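Local structure of Acarbose/maltose binding protein GacH (Streptomyces glaucescens, 3K01) at residues A[45-50]-A[325-330]; A[143-148]-A[157-162]; A[171-176]-A[254-259]; A[189-194]-A[240-245]; A[262-267]-A[353-358]. The protein binds acarbose, and probably maltose as well, as the solute receptor of an ABC transporter. One frame throughout, in Å; residues are numbered along the deposited sequence.

Contact 1: residues A[45-50]-A[325-330]; sequences QALAEG and QQQTTE
Glu330 OE2 is gripped twice, by Gln326 NE2 and by Ser346 OG, on a different flank of the helix from Gln327 and Thr328, which receive Leu47 of 45-50. The amide of Gln326 gives its N-H to OE2 over 2.9 Å and nearly straight (165°), reaching the oxygen from above the carboxylate plane. Through the bond to Ser346, helix 322-332 is tied to helix 345-348 on this flank.

Leu47 divides its two methyls between neighbouring residues, and no hydrogen bond links 45-50 directly to 325-330. CD2 stands above the plane of the Gln327 amide, 3.4 Å from OE1 and 3.8 Å from CD, as the two side chains run past each other in opposite directions. CD1 meets Thr328 OG1 at 3.5 Å. That hydroxyl is bonded to Val324 O one turn back, a bond made possible because chi1 (-60°) sets OG1 beside the backbone N.

Helix 41-49, which carries Leu47, belongs to the beta-alpha-beta crossover between the parallel strands 28-34 and 58-64, in one of the two lobes expected of a bacterial solute-binding protein. Helix 322-332 packs beside it from much later in the chain. Helix 309-320 joins the same neighbourhood, with Phe315 against Ala48 and the Tyr318 hydroxyl bonded to Leu47 O.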
# COMPACT_ATOMS: atom_id res chain seq x y z
N GLN A 45 -16.64 -0.55 -13.57
CA GLN A 45 -18.01 -0.98 -13.81
C GLN A 45 -18.09 -1.79 -15.10
O GLN A 45 -18.75 -2.83 -15.15
CB GLN A 45 -18.97 0.20 -13.85
CG GLN A 45 -20.40 -0.26 -14.13
CD GLN A 45 -21.48 0.78 -13.90
OE1 GLN A 45 -22.67 0.46 -14.05
NE2 GLN A 45 -21.10 1.99 -13.54
N ALA A 46 -17.43 -1.32 -16.16
CA ALA A 46 -17.45 -2.05 -17.42
C ALA A 46 -16.78 -3.41 -17.28
O ALA A 46 -17.27 -4.41 -17.82
CB ALA A 46 -16.81 -1.23 -18.53
N LEU A 47 -15.65 -3.46 -16.55
CA LEU A 47 -14.98 -4.75 -16.33
C LEU A 47 -15.89 -5.69 -15.54
O LEU A 47 -16.05 -6.85 -15.92
CB LEU A 47 -13.65 -4.54 -15.58
CG LEU A 47 -12.54 -3.87 -16.39
CD1 LEU A 47 -11.36 -3.50 -15.51
CD2 LEU A 47 -12.10 -4.81 -17.50
N ALA A 48 -16.51 -5.19 -14.48
CA ALA A 48 -17.39 -6.03 -13.67
C ALA A 48 -18.55 -6.56 -14.49
O ALA A 48 -18.87 -7.75 -14.45
CB ALA A 48 -17.88 -5.27 -12.48
N GLU A 49 -19.16 -5.69 -15.28
CA GLU A 49 -20.31 -6.09 -16.07
C GLU A 49 -19.90 -7.04 -17.20
O GLU A 49 -20.72 -7.83 -17.68
CB GLU A 49 -21.11 -4.86 -16.55
CG GLU A 49 -21.82 -4.16 -15.39
CD GLU A 49 -22.47 -2.82 -15.74
OE1 GLU A 49 -22.25 -2.32 -16.86
OE2 GLU A 49 -23.16 -2.26 -14.85
N GLY A 50 -18.63 -6.99 -17.61
CA GLY A 50 -18.11 -7.92 -18.59
C GLY A 50 -18.21 -9.38 -18.16
O GLY A 50 -18.15 -10.28 -19.00
N GLN A 325 -6.63 -8.01 -15.02
CA GLN A 325 -5.52 -7.23 -14.47
C GLN A 325 -4.80 -6.47 -15.56
O GLN A 325 -4.42 -5.29 -15.37
CB GLN A 325 -4.56 -8.14 -13.71
CG GLN A 325 -5.20 -8.72 -12.43
CD GLN A 325 -4.21 -9.08 -11.36
OE1 GLN A 325 -4.58 -9.75 -10.36
NE2 GLN A 325 -2.99 -8.65 -11.49
N GLN A 326 -4.63 -7.10 -16.73
CA GLN A 326 -4.00 -6.42 -17.86
C GLN A 326 -4.82 -5.25 -18.33
O GLN A 326 -4.30 -4.16 -18.53
CB GLN A 326 -3.79 -7.40 -19.01
CG GLN A 326 -3.23 -6.73 -20.26
CD GLN A 326 -3.12 -7.70 -21.41
OE1 GLN A 326 -2.98 -8.91 -21.21
NE2 GLN A 326 -3.19 -7.17 -22.62
N GLN A 327 -6.11 -5.45 -18.53
CA GLN A 327 -6.98 -4.34 -18.94
C GLN A 327 -6.95 -3.19 -17.92
O GLN A 327 -6.99 -2.02 -18.30
CB GLN A 327 -8.40 -4.83 -19.11
CG GLN A 327 -8.60 -5.81 -20.25
CD GLN A 327 -10.01 -6.34 -20.27
OE1 GLN A 327 -10.41 -7.13 -19.40
NE2 GLN A 327 -10.79 -5.89 -21.24
N THR A 328 -6.89 -3.52 -16.63
CA THR A 328 -6.87 -2.52 -15.59
C THR A 328 -5.61 -1.66 -15.73
O THR A 328 -5.68 -0.43 -15.64
CB THR A 328 -6.91 -3.18 -14.23
OG1 THR A 328 -8.13 -3.97 -14.12
CG2 THR A 328 -6.91 -2.16 -13.15
N THR A 329 -4.45 -2.28 -15.94
CA THR A 329 -3.24 -1.48 -16.14
C THR A 329 -3.34 -0.62 -17.40
O THR A 329 -2.99 0.57 -17.37
CB THR A 329 -1.99 -2.37 -16.19
OG1 THR A 329 -1.91 -3.10 -14.95
CG2 THR A 329 -0.73 -1.53 -16.39
N GLU A 330 -3.80 -1.21 -18.50
CA GLU A 330 -3.84 -0.48 -19.77
C GLU A 330 -4.74 0.74 -19.66
O GLU A 330 -4.43 1.79 -20.22
CB GLU A 330 -4.31 -1.39 -20.90
CG GLU A 330 -3.28 -2.47 -21.26
CD GLU A 330 -3.85 -3.55 -22.17
OE1 GLU A 330 -5.09 -3.71 -22.18
OE2 GLU A 330 -3.04 -4.26 -22.81

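Contact 2: residues A[143-148]-A[157-162]; sequences LALFYN and VEVPGS
Val159 pushes its two methyls into the angle between Tyr147 and Leu145, two residues that point to the same side of strand 144-148. CG2 lies over one face of the Tyr147 ring, 3.5 Å from the centroid and 22° off the normal. Its displacement is toward the hydroxyl end of the ring, and CZ is the closest ring atom at 3.3 Å. This is a CH-pi contact, with the two side chains crossing at about a right angle. Chi1 (58°) places CG of Tyr147 between the backbone N and the carbonyl carbon, and chi2 near -85° turns the face of the ring to Val159.

The other methyl, CG1, reaches Leu145 CD2 at 4.1 Å and also stands over CE1, on the same face of the tyrosine as CG2. Leu145 CD2 also meets Pro160, at its carbonyl O (4.0 Å) and ring CG (4.2 Å). The backbone of Leu145 and Tyr147 is bonded to Ala282 and Gly280 of strand 279-283, while Met256 touches Pro160 from strand 254-259. The loop between helices 149-155 and 163-177 is thus laid against one face of the sheet. With no hydrogen bond between the two segments, the direct contact between them is one of dispersion and fit of shapes, with the weak directionality of the CH-pi contact.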
# COMPACT_ATOMS: atom_id res chain seq x y z
N LEU A 143 5.37 2.49 -1.29
CA LEU A 143 6.09 3.77 -1.30
C LEU A 143 7.41 3.61 -2.03
O LEU A 143 7.97 2.52 -2.08
CB LEU A 143 6.37 4.22 0.14
CG LEU A 143 5.16 4.55 1.00
CD1 LEU A 143 5.56 4.96 2.43
CD2 LEU A 143 4.30 5.67 0.37
N ALA A 144 7.91 4.73 -2.56
CA ALA A 144 9.10 4.75 -3.38
C ALA A 144 9.80 6.09 -3.21
O ALA A 144 9.18 7.05 -2.78
CB ALA A 144 8.73 4.54 -4.86
N LEU A 145 11.09 6.12 -3.55
CA LEU A 145 11.84 7.38 -3.51
C LEU A 145 11.67 8.12 -4.84
O LEU A 145 12.14 7.66 -5.88
CB LEU A 145 13.31 7.06 -3.27
CG LEU A 145 14.21 8.29 -3.09
CD1 LEU A 145 13.93 9.03 -1.82
CD2 LEU A 145 15.67 7.83 -3.17
N PHE A 146 10.98 9.25 -4.79
CA PHE A 146 10.86 10.15 -5.95
C PHE A 146 12.07 11.09 -5.95
O PHE A 146 12.50 11.57 -4.89
CB PHE A 146 9.63 11.04 -5.83
CG PHE A 146 8.31 10.37 -6.07
CD1 PHE A 146 7.34 11.04 -6.79
CD2 PHE A 146 7.96 9.13 -5.53
CE1 PHE A 146 6.08 10.51 -7.01
CE2 PHE A 146 6.69 8.58 -5.76
CZ PHE A 146 5.76 9.28 -6.52
N TYR A 147 12.62 11.39 -7.11
CA TYR A 147 13.75 12.30 -7.18
C TYR A 147 13.65 13.22 -8.40
O TYR A 147 13.12 12.86 -9.45
CB TYR A 147 15.10 11.57 -7.14
CG TYR A 147 15.35 10.55 -8.21
CD1 TYR A 147 14.88 9.24 -8.07
CD2 TYR A 147 16.08 10.89 -9.36
CE1 TYR A 147 15.13 8.30 -9.05
CE2 TYR A 147 16.32 9.96 -10.32
CZ TYR A 147 15.85 8.67 -10.16
OH TYR A 147 16.08 7.71 -11.14
N ASN A 148 14.18 14.42 -8.22
CA ASN A 148 14.30 15.43 -9.26
C ASN A 148 15.60 15.16 -10.01
O ASN A 148 16.70 15.34 -9.49
CB ASN A 148 14.33 16.81 -8.57
CG ASN A 148 14.34 17.98 -9.54
OD1 ASN A 148 13.66 19.03 -9.29
ND2 ASN A 148 15.13 17.87 -10.58
N VAL A 157 25.28 13.60 -8.33
CA VAL A 157 25.12 12.43 -7.47
C VAL A 157 24.24 11.37 -8.11
O VAL A 157 23.39 11.67 -8.95
CB VAL A 157 24.54 12.81 -6.10
CG1 VAL A 157 25.41 13.83 -5.39
CG2 VAL A 157 23.12 13.32 -6.23
N GLU A 158 24.45 10.12 -7.67
CA GLU A 158 23.58 9.01 -8.04
C GLU A 158 22.39 8.99 -7.10
O GLU A 158 22.45 9.50 -5.99
CB GLU A 158 24.31 7.67 -7.91
CG GLU A 158 25.60 7.51 -8.72
CD GLU A 158 25.45 7.79 -10.20
OE1 GLU A 158 26.41 8.37 -10.79
OE2 GLU A 158 24.41 7.43 -10.80
N VAL A 159 21.31 8.36 -7.55
CA VAL A 159 20.17 8.12 -6.67
C VAL A 159 20.64 7.28 -5.48
O VAL A 159 21.28 6.26 -5.67
CB VAL A 159 19.08 7.30 -7.43
CG1 VAL A 159 17.90 7.02 -6.52
CG2 VAL A 159 18.68 8.02 -8.70
N PRO A 160 20.42 7.76 -4.25
CA PRO A 160 20.93 6.99 -3.11
C PRO A 160 20.19 5.68 -2.86
O PRO A 160 18.96 5.61 -2.95
CB PRO A 160 20.75 7.93 -1.92
CG PRO A 160 19.63 8.87 -2.32
CD PRO A 160 19.77 9.02 -3.83
N GLY A 161 20.96 4.66 -2.50
CA GLY A 161 20.41 3.34 -2.25
C GLY A 161 20.27 3.02 -0.77
O GLY A 161 19.73 1.98 -0.41
N SER A 162 20.76 3.90 0.10
CA SER A 162 20.71 3.72 1.54
C SER A 162 20.63 5.07 2.23
O SER A 162 20.92 6.11 1.62
CB SER A 162 21.95 2.97 2.04
OG SER A 162 23.07 3.85 1.97

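Contact 3: residues A[171-176]-A[254-259]; sequences AEITEK and VAMMVN
Two residues ahead of Ile173, which makes the contact with Ala255 and Met256, Ala171 lies within helix 163-177, its O accepting Glu175 N. Glu172 O takes Lys176 N in the same way. Ile173 then projects from the helix toward 254-259. Its CG2 and CD1 both rest on the Ala255 methyl, CD1 lying 3.9 Å from CB, and CD1 also meets Met256 CE at 4.0 Å. The first torsion of Ile173 (-72°) puts CG1 anti to the carbonyl carbon, and the nearly extended chi2 carries CD1 out as far as both partners. Met256 leaves its backbone in another direction; the bend at chi3 (-81°) brings CE into place. Thr174 next turns its hydroxyl to Ala170 O and Ala179 O.

All three touching residues are buried. Leu152 of helix 149-155 packs on both Ile173 and Ala255, so helices 149-155 and 163-177 meet where the chain turns a corner at Ala255, next to strands 132-148 and 180-183.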
# COMPACT_ATOMS: atom_id res chain seq x y z
N ALA A 171 23.82 16.42 1.18
CA ALA A 171 24.80 17.48 1.40
C ALA A 171 25.34 18.02 0.09
O ALA A 171 25.56 19.23 -0.04
CB ALA A 171 25.91 17.00 2.31
N GLU A 172 25.55 17.15 -0.90
CA GLU A 172 26.02 17.60 -2.22
C GLU A 172 24.95 18.44 -2.91
O GLU A 172 25.26 19.45 -3.55
CB GLU A 172 26.38 16.40 -3.09
CG GLU A 172 27.48 15.48 -2.52
CD GLU A 172 28.22 14.72 -3.61
OE1 GLU A 172 28.78 15.36 -4.52
OE2 GLU A 172 28.24 13.47 -3.54
N ILE A 173 23.70 17.99 -2.83
CA ILE A 173 22.59 18.72 -3.43
C ILE A 173 22.48 20.11 -2.80
O ILE A 173 22.36 21.12 -3.51
CB ILE A 173 21.30 17.89 -3.29
CG1 ILE A 173 21.34 16.70 -4.24
CG2 ILE A 173 20.09 18.78 -3.59
CD1 ILE A 173 20.37 15.58 -3.82
N THR A 174 22.54 20.20 -1.49
CA THR A 174 22.45 21.50 -0.84
C THR A 174 23.62 22.41 -1.26
O THR A 174 23.43 23.59 -1.57
CB THR A 174 22.33 21.37 0.68
OG1 THR A 174 21.17 20.58 0.95
CG2 THR A 174 22.16 22.74 1.32
N GLU A 175 24.84 21.88 -1.28
CA GLU A 175 25.99 22.71 -1.63
C GLU A 175 25.84 23.27 -3.03
O GLU A 175 26.20 24.43 -3.30
CB GLU A 175 27.28 21.91 -1.48
CG GLU A 175 28.56 22.73 -1.68
CD GLU A 175 29.13 22.64 -3.08
OE1 GLU A 175 28.51 22.07 -3.98
OE2 GLU A 175 30.25 23.18 -3.29
N LYS A 176 25.42 22.43 -3.96
CA LYS A 176 25.41 22.81 -5.38
C LYS A 176 24.21 23.63 -5.80
O LYS A 176 24.31 24.45 -6.72
CB LYS A 176 25.44 21.53 -6.24
CG LYS A 176 25.69 21.75 -7.74
CD LYS A 176 27.18 21.76 -8.05
CE LYS A 176 27.42 22.09 -9.50
NZ LYS A 176 28.89 22.11 -9.65
N VAL A 254 13.02 20.66 -2.01
CA VAL A 254 13.77 19.42 -1.80
C VAL A 254 13.99 18.72 -3.15
O VAL A 254 13.22 18.96 -4.10
CB VAL A 254 13.06 18.42 -0.84
CG1 VAL A 254 12.87 19.06 0.51
CG2 VAL A 254 11.73 17.96 -1.40
N ALA A 255 14.98 17.83 -3.19
CA ALA A 255 15.24 17.06 -4.38
C ALA A 255 14.59 15.69 -4.40
O ALA A 255 14.53 15.03 -5.46
CB ALA A 255 16.74 16.89 -4.56
N MET A 256 14.13 15.22 -3.23
CA MET A 256 13.63 13.85 -3.05
C MET A 256 12.49 13.84 -2.08
O MET A 256 12.45 14.66 -1.17
CB MET A 256 14.74 12.95 -2.51
CG MET A 256 15.91 12.81 -3.48
SD MET A 256 17.25 11.74 -2.90
CE MET A 256 18.12 12.91 -1.82
N MET A 257 11.59 12.87 -2.23
CA MET A 257 10.55 12.61 -1.21
C MET A 257 10.23 11.14 -1.35
O MET A 257 10.59 10.50 -2.33
CB MET A 257 9.28 13.44 -1.43
CG MET A 257 8.54 13.08 -2.71
SD MET A 257 6.93 13.92 -2.80
CE MET A 257 6.36 13.52 -4.44
N VAL A 258 9.54 10.57 -0.37
CA VAL A 258 9.01 9.22 -0.49
C VAL A 258 7.51 9.32 -0.70
O VAL A 258 6.83 10.11 -0.05
CB VAL A 258 9.34 8.42 0.76
CG1 VAL A 258 8.61 7.07 0.79
CG2 VAL A 258 10.83 8.24 0.87
N ASN A 259 6.98 8.57 -1.66
CA ASN A 259 5.57 8.70 -1.98
C ASN A 259 5.10 7.52 -2.79
O ASN A 259 5.90 6.62 -3.12
CB ASN A 259 5.31 10.04 -2.70
CG ASN A 259 4.01 10.67 -2.27
OD1 ASN A 259 3.04 9.97 -1.95
ND2 ASN A 259 3.99 12.00 -2.22

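Contact 4: residues A[189-194]-A[240-245]; sequences PYWFLP and DGWNNM
Trp191 and Met245 form a Met-aromatic contact. The sulfur SD lies 5.0 Å from the centroid of the five-membered ring of Trp191, approaching obliquely at 44° from the normal. A bend about the CG-SD bond (chi3 59°) brings the methyl CE to 4.1 Å from Trp191 NE1. That nitrogen is already engaged in a hydrogen bond to Val258 O, which fixes the indole against strand 254-259.

Apolar contacts extend along the benzene side of the indole. Trp191 CZ2 has Met245 CE at 4.3 Å and Trp242 CZ3 at 4.5 Å, with CZ2 lying at the edge of the Trp242 ring, near its plane. The interface joins the 3-10 turn 189-191 to the first turns of helix 241-251, packed against strand 254-259 of the mixed sheet, in the alpha/beta architecture expected of a solute-binding protein.

Two polar interactions reach the segments from nearby: Arg185 makes a cation-pi contact with Trp191, and the Asp187 carboxylate accepts the backbone N-H of Gly241 at the start of the helix.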
# COMPACT_ATOMS: atom_id res chain seq x y z
N PRO A 189 2.05 7.88 9.81
CA PRO A 189 2.87 6.77 10.28
C PRO A 189 3.23 5.79 9.17
O PRO A 189 4.19 5.05 9.31
CB PRO A 189 1.96 6.09 11.32
CG PRO A 189 0.60 6.44 10.90
CD PRO A 189 0.68 7.83 10.34
N TYR A 190 2.50 5.80 8.05
CA TYR A 190 2.84 4.88 6.96
C TYR A 190 4.26 5.18 6.44
O TYR A 190 4.98 4.28 6.02
CB TYR A 190 1.80 5.03 5.87
CG TYR A 190 1.73 3.92 4.86
CD1 TYR A 190 1.41 2.61 5.25
CD2 TYR A 190 1.91 4.17 3.51
CE1 TYR A 190 1.26 1.61 4.33
CE2 TYR A 190 1.81 3.14 2.57
CZ TYR A 190 1.44 1.88 3.01
OH TYR A 190 1.33 0.84 2.11
N TRP A 191 4.65 6.46 6.53
CA TRP A 191 5.97 6.90 6.09
C TRP A 191 7.08 6.59 7.07
O TRP A 191 8.25 6.77 6.72
CB TRP A 191 5.95 8.39 5.75
CG TRP A 191 5.46 8.71 4.32
CD1 TRP A 191 6.25 9.12 3.27
CD2 TRP A 191 4.11 8.68 3.81
NE1 TRP A 191 5.47 9.32 2.16
CE2 TRP A 191 4.16 9.05 2.44
CE3 TRP A 191 2.87 8.35 4.37
CZ2 TRP A 191 3.02 9.11 1.63
CZ3 TRP A 191 1.73 8.41 3.56
CH2 TRP A 191 1.81 8.79 2.21
N PHE A 192 6.76 6.11 8.27
CA PHE A 192 7.80 5.61 9.14
C PHE A 192 8.30 4.23 8.71
O PHE A 192 9.46 3.87 8.96
CB PHE A 192 7.26 5.56 10.58
CG PHE A 192 8.23 5.04 11.59
CD1 PHE A 192 9.34 5.81 11.93
CD2 PHE A 192 8.03 3.83 12.22
CE1 PHE A 192 10.25 5.35 12.92
CE2 PHE A 192 8.95 3.37 13.22
CZ PHE A 192 10.04 4.13 13.55
N LEU A 193 7.40 3.45 8.10
CA LEU A 193 7.69 2.05 7.89
C LEU A 193 8.94 1.77 7.04
O LEU A 193 9.70 0.87 7.38
CB LEU A 193 6.44 1.30 7.39
CG LEU A 193 5.27 1.32 8.38
CD1 LEU A 193 4.05 0.64 7.76
CD2 LEU A 193 5.63 0.58 9.68
N PRO A 194 9.20 2.55 5.98
CA PRO A 194 10.47 2.30 5.27
C PRO A 194 11.71 2.37 6.15
O PRO A 194 12.65 1.60 5.96
CB PRO A 194 10.49 3.43 4.22
CG PRO A 194 9.04 3.67 3.93
CD PRO A 194 8.39 3.60 5.30
N ASP A 240 -0.07 19.30 8.20
CA ASP A 240 -0.26 19.51 6.76
C ASP A 240 0.85 18.83 5.95
O ASP A 240 1.32 19.39 4.95
CB ASP A 240 -0.34 21.03 6.48
CG ASP A 240 -1.03 21.38 5.15
OD1 ASP A 240 -1.80 20.58 4.62
OD2 ASP A 240 -0.77 22.50 4.67
N GLY A 241 1.28 17.65 6.38
CA GLY A 241 2.45 17.02 5.76
C GLY A 241 2.27 16.67 4.32
O GLY A 241 3.26 16.74 3.56
N TRP A 242 1.08 16.27 3.90
CA TRP A 242 0.87 15.96 2.49
C TRP A 242 1.13 17.20 1.62
O TRP A 242 1.93 17.18 0.66
CB TRP A 242 -0.56 15.42 2.25
CG TRP A 242 -0.79 15.24 0.80
CD1 TRP A 242 -1.48 16.06 -0.04
CD2 TRP A 242 -0.24 14.21 0.01
NE1 TRP A 242 -1.40 15.58 -1.33
CE2 TRP A 242 -0.64 14.44 -1.31
CE3 TRP A 242 0.57 13.09 0.30
CZ2 TRP A 242 -0.28 13.57 -2.37
CZ3 TRP A 242 0.93 12.25 -0.74
CH2 TRP A 242 0.49 12.50 -2.05
N ASN A 243 0.46 18.30 1.92
CA ASN A 243 0.66 19.51 1.12
C ASN A 243 2.05 20.03 1.25
O ASN A 243 2.65 20.47 0.26
CB ASN A 243 -0.34 20.60 1.50
CG ASN A 243 -1.74 20.30 1.04
OD1 ASN A 243 -2.70 20.44 1.81
ND2 ASN A 243 -1.89 19.91 -0.21
N ASN A 244 2.61 20.00 2.44
CA ASN A 244 3.96 20.50 2.61
C ASN A 244 4.96 19.68 1.78
O ASN A 244 5.87 20.22 1.14
CB ASN A 244 4.37 20.52 4.10
CG ASN A 244 3.80 21.71 4.87
OD1 ASN A 244 3.33 21.56 6.01
ND2 ASN A 244 3.84 22.86 4.27
N MET A 245 4.80 18.37 1.80
CA MET A 245 5.69 17.50 1.05
C MET A 245 5.54 17.73 -0.46
O MET A 245 6.55 17.94 -1.14
CB MET A 245 5.36 16.06 1.37
CG MET A 245 6.22 15.08 0.61
SD MET A 245 6.16 13.41 1.24
CE MET A 245 4.41 13.09 1.08

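Contact 5: residues A[262-267]-A[353-358]; sequences WAIEDV and VKFFKP
Ile264 points its CG1-CD1 arm at two consecutive phenylalanines, Phe355 and Phe356, and meets each ring differently. With chi1 at -69° its CG1 lies beside the backbone N, and a second turn of the same sign at chi2 folds CD1 round instead of letting the chain run straight on. CG1 approaches the edge of the Phe356 ring, in its plane, at 3.8 Å from CE2. The folded CD1 is 3.9 Å from the same CE2, and lies equally far from Phe355 CD2, at 3.9 Å. Its approach to the Phe355 ring is oblique, and CE2 of that ring follows at 4.1 Å.

The two phenylalanines share nearly the same first torsion, with CG anti to the carbonyl carbon, but differ in chi2: -47° for Phe355 and -89° for Phe356. The rings are therefore turned differently about their stems although both reach toward Ile264. Phe356 sits in an irregular turn, where its N makes a weak bond to Val353 O, and the helix kinks at Pro358, whose N cannot donate.

Beneath the contact lie Phe146 and Ala144 of strand 132-148 and Leu279 and Val281 of strand 279-283. The short helix 264-268 and helix 351-360 thus share an apolar layer on one face of the sheet, the helix-on-sheet packing of an alpha/beta lobe in a solute-binding protein.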
# COMPACT_ATOMS: atom_id res chain seq x y z
N TRP A 262 -0.19 7.33 -6.22
CA TRP A 262 -1.23 8.34 -6.12
C TRP A 262 -0.69 9.77 -6.22
O TRP A 262 -1.47 10.71 -6.40
CB TRP A 262 -2.02 8.18 -4.79
CG TRP A 262 -1.12 8.18 -3.62
CD1 TRP A 262 -0.62 9.28 -2.97
CD2 TRP A 262 -0.56 7.04 -2.96
NE1 TRP A 262 0.22 8.89 -1.95
CE2 TRP A 262 0.26 7.52 -1.92
CE3 TRP A 262 -0.67 5.66 -3.15
CZ2 TRP A 262 0.98 6.66 -1.06
CZ3 TRP A 262 0.04 4.79 -2.28
CH2 TRP A 262 0.87 5.31 -1.26
N ALA A 263 0.62 9.95 -6.09
CA ALA A 263 1.25 11.29 -6.16
C ALA A 263 1.71 11.71 -7.55
O ALA A 263 2.08 12.87 -7.75
CB ALA A 263 2.42 11.38 -5.21
N ILE A 264 1.81 10.76 -8.48
CA ILE A 264 2.45 11.00 -9.78
C ILE A 264 1.80 12.13 -10.57
O ILE A 264 2.50 13.01 -11.06
CB ILE A 264 2.52 9.69 -10.59
CG1 ILE A 264 3.51 8.70 -9.95
CG2 ILE A 264 2.89 9.98 -12.05
CD1 ILE A 264 4.96 9.05 -10.08
N GLU A 265 0.48 12.12 -10.69
CA GLU A 265 -0.15 13.16 -11.49
C GLU A 265 0.05 14.54 -10.87
O GLU A 265 0.32 15.52 -11.58
CB GLU A 265 -1.62 12.83 -11.75
CG GLU A 265 -1.77 11.65 -12.71
CD GLU A 265 -1.10 11.89 -14.05
OE1 GLU A 265 -1.37 12.94 -14.67
OE2 GLU A 265 -0.27 11.06 -14.50
N ASP A 266 -0.06 14.64 -9.54
CA ASP A 266 0.18 15.91 -8.90
C ASP A 266 1.61 16.40 -9.13
O ASP A 266 1.85 17.58 -9.39
CB ASP A 266 -0.15 15.82 -7.40
CG ASP A 266 -0.06 17.16 -6.70
OD1 ASP A 266 -0.56 18.18 -7.23
OD2 ASP A 266 0.52 17.22 -5.60
N VAL A 267 2.58 15.49 -9.06
CA VAL A 267 3.98 15.88 -9.27
C VAL A 267 4.14 16.44 -10.68
O VAL A 267 4.84 17.43 -10.90
CB VAL A 267 4.96 14.70 -9.03
CG1 VAL A 267 6.34 15.02 -9.62
CG2 VAL A 267 5.00 14.38 -7.53
N VAL A 353 4.07 1.30 -14.22
CA VAL A 353 4.81 0.07 -14.03
C VAL A 353 6.31 0.37 -14.11
O VAL A 353 7.11 -0.11 -13.31
CB VAL A 353 4.39 -0.95 -15.10
CG1 VAL A 353 5.32 -2.12 -15.09
CG2 VAL A 353 2.97 -1.39 -14.84
N LYS A 354 6.68 1.22 -15.07
CA LYS A 354 8.09 1.59 -15.20
C LYS A 354 8.60 2.32 -13.96
O LYS A 354 9.71 2.08 -13.50
CB LYS A 354 8.32 2.44 -16.44
CG LYS A 354 8.14 1.66 -17.72
CD LYS A 354 8.36 2.51 -18.99
CE LYS A 354 7.37 3.68 -19.11
NZ LYS A 354 7.65 4.43 -20.40
N PHE A 355 7.78 3.24 -13.44
CA PHE A 355 8.18 3.96 -12.23
C PHE A 355 8.26 3.07 -11.00
O PHE A 355 9.19 3.24 -10.21
CB PHE A 355 7.21 5.08 -11.89
CG PHE A 355 7.37 6.36 -12.69
CD1 PHE A 355 8.63 6.93 -12.88
CD2 PHE A 355 6.25 7.04 -13.15
CE1 PHE A 355 8.76 8.14 -13.56
CE2 PHE A 355 6.39 8.26 -13.85
CZ PHE A 355 7.64 8.80 -14.03
N PHE A 356 7.31 2.14 -10.83
CA PHE A 356 7.09 1.48 -9.53
C PHE A 356 7.43 0.04 -9.37
O PHE A 356 7.48 -0.44 -8.25
CB PHE A 356 5.65 1.69 -9.03
CG PHE A 356 5.44 3.04 -8.46
CD1 PHE A 356 5.68 3.32 -7.11
CD2 PHE A 356 5.08 4.08 -9.29
CE1 PHE A 356 5.52 4.64 -6.63
CE2 PHE A 356 4.92 5.36 -8.80
CZ PHE A 356 5.15 5.62 -7.48
N LYS A 357 7.65 -0.69 -10.45
CA LYS A 357 7.89 -2.11 -10.24
C LYS A 357 9.12 -2.41 -9.36
O LYS A 357 9.02 -3.26 -8.46
CB LYS A 357 7.85 -2.91 -11.53
CG LYS A 357 7.89 -4.45 -11.32
CD LYS A 357 6.90 -4.96 -10.24
CE LYS A 357 6.60 -6.45 -10.34
NZ LYS A 357 7.78 -7.29 -10.30
N PRO A 358 10.26 -1.73 -9.57
CA PRO A 358 11.35 -2.01 -8.64
C PRO A 358 11.00 -1.72 -7.18
O PRO A 358 11.40 -2.46 -6.28
CB PRO A 358 12.48 -1.10 -9.16
CG PRO A 358 12.17 -0.97 -10.65
CD PRO A 358 10.68 -0.84 -10.68

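How the contacts relate
From the N terminus, helix 41-49 opens contact 1, whose loop does not close until helix 322-332, 275 residues on. Contacts 2, 3 and 4 nest within it. Contact 2 closes first, over helix 149-155; contact 3 then spans 171-176 to 254-259 and encloses contact 4. Contact 5 opens after contact 3 has closed and ends beyond 325-330, so it crosses contact 1, and the two touch through Thr329 and Val353. Contacts 2 and 3 share the sheet of strands 132-148 and 254-259. Within 144-147 alternate residues serve its two faces: Leu145 and Tyr147 contact 2, Ala144 and Phe146 contact 5. Trp242 joins contact 4 to Trp262 of contact 5.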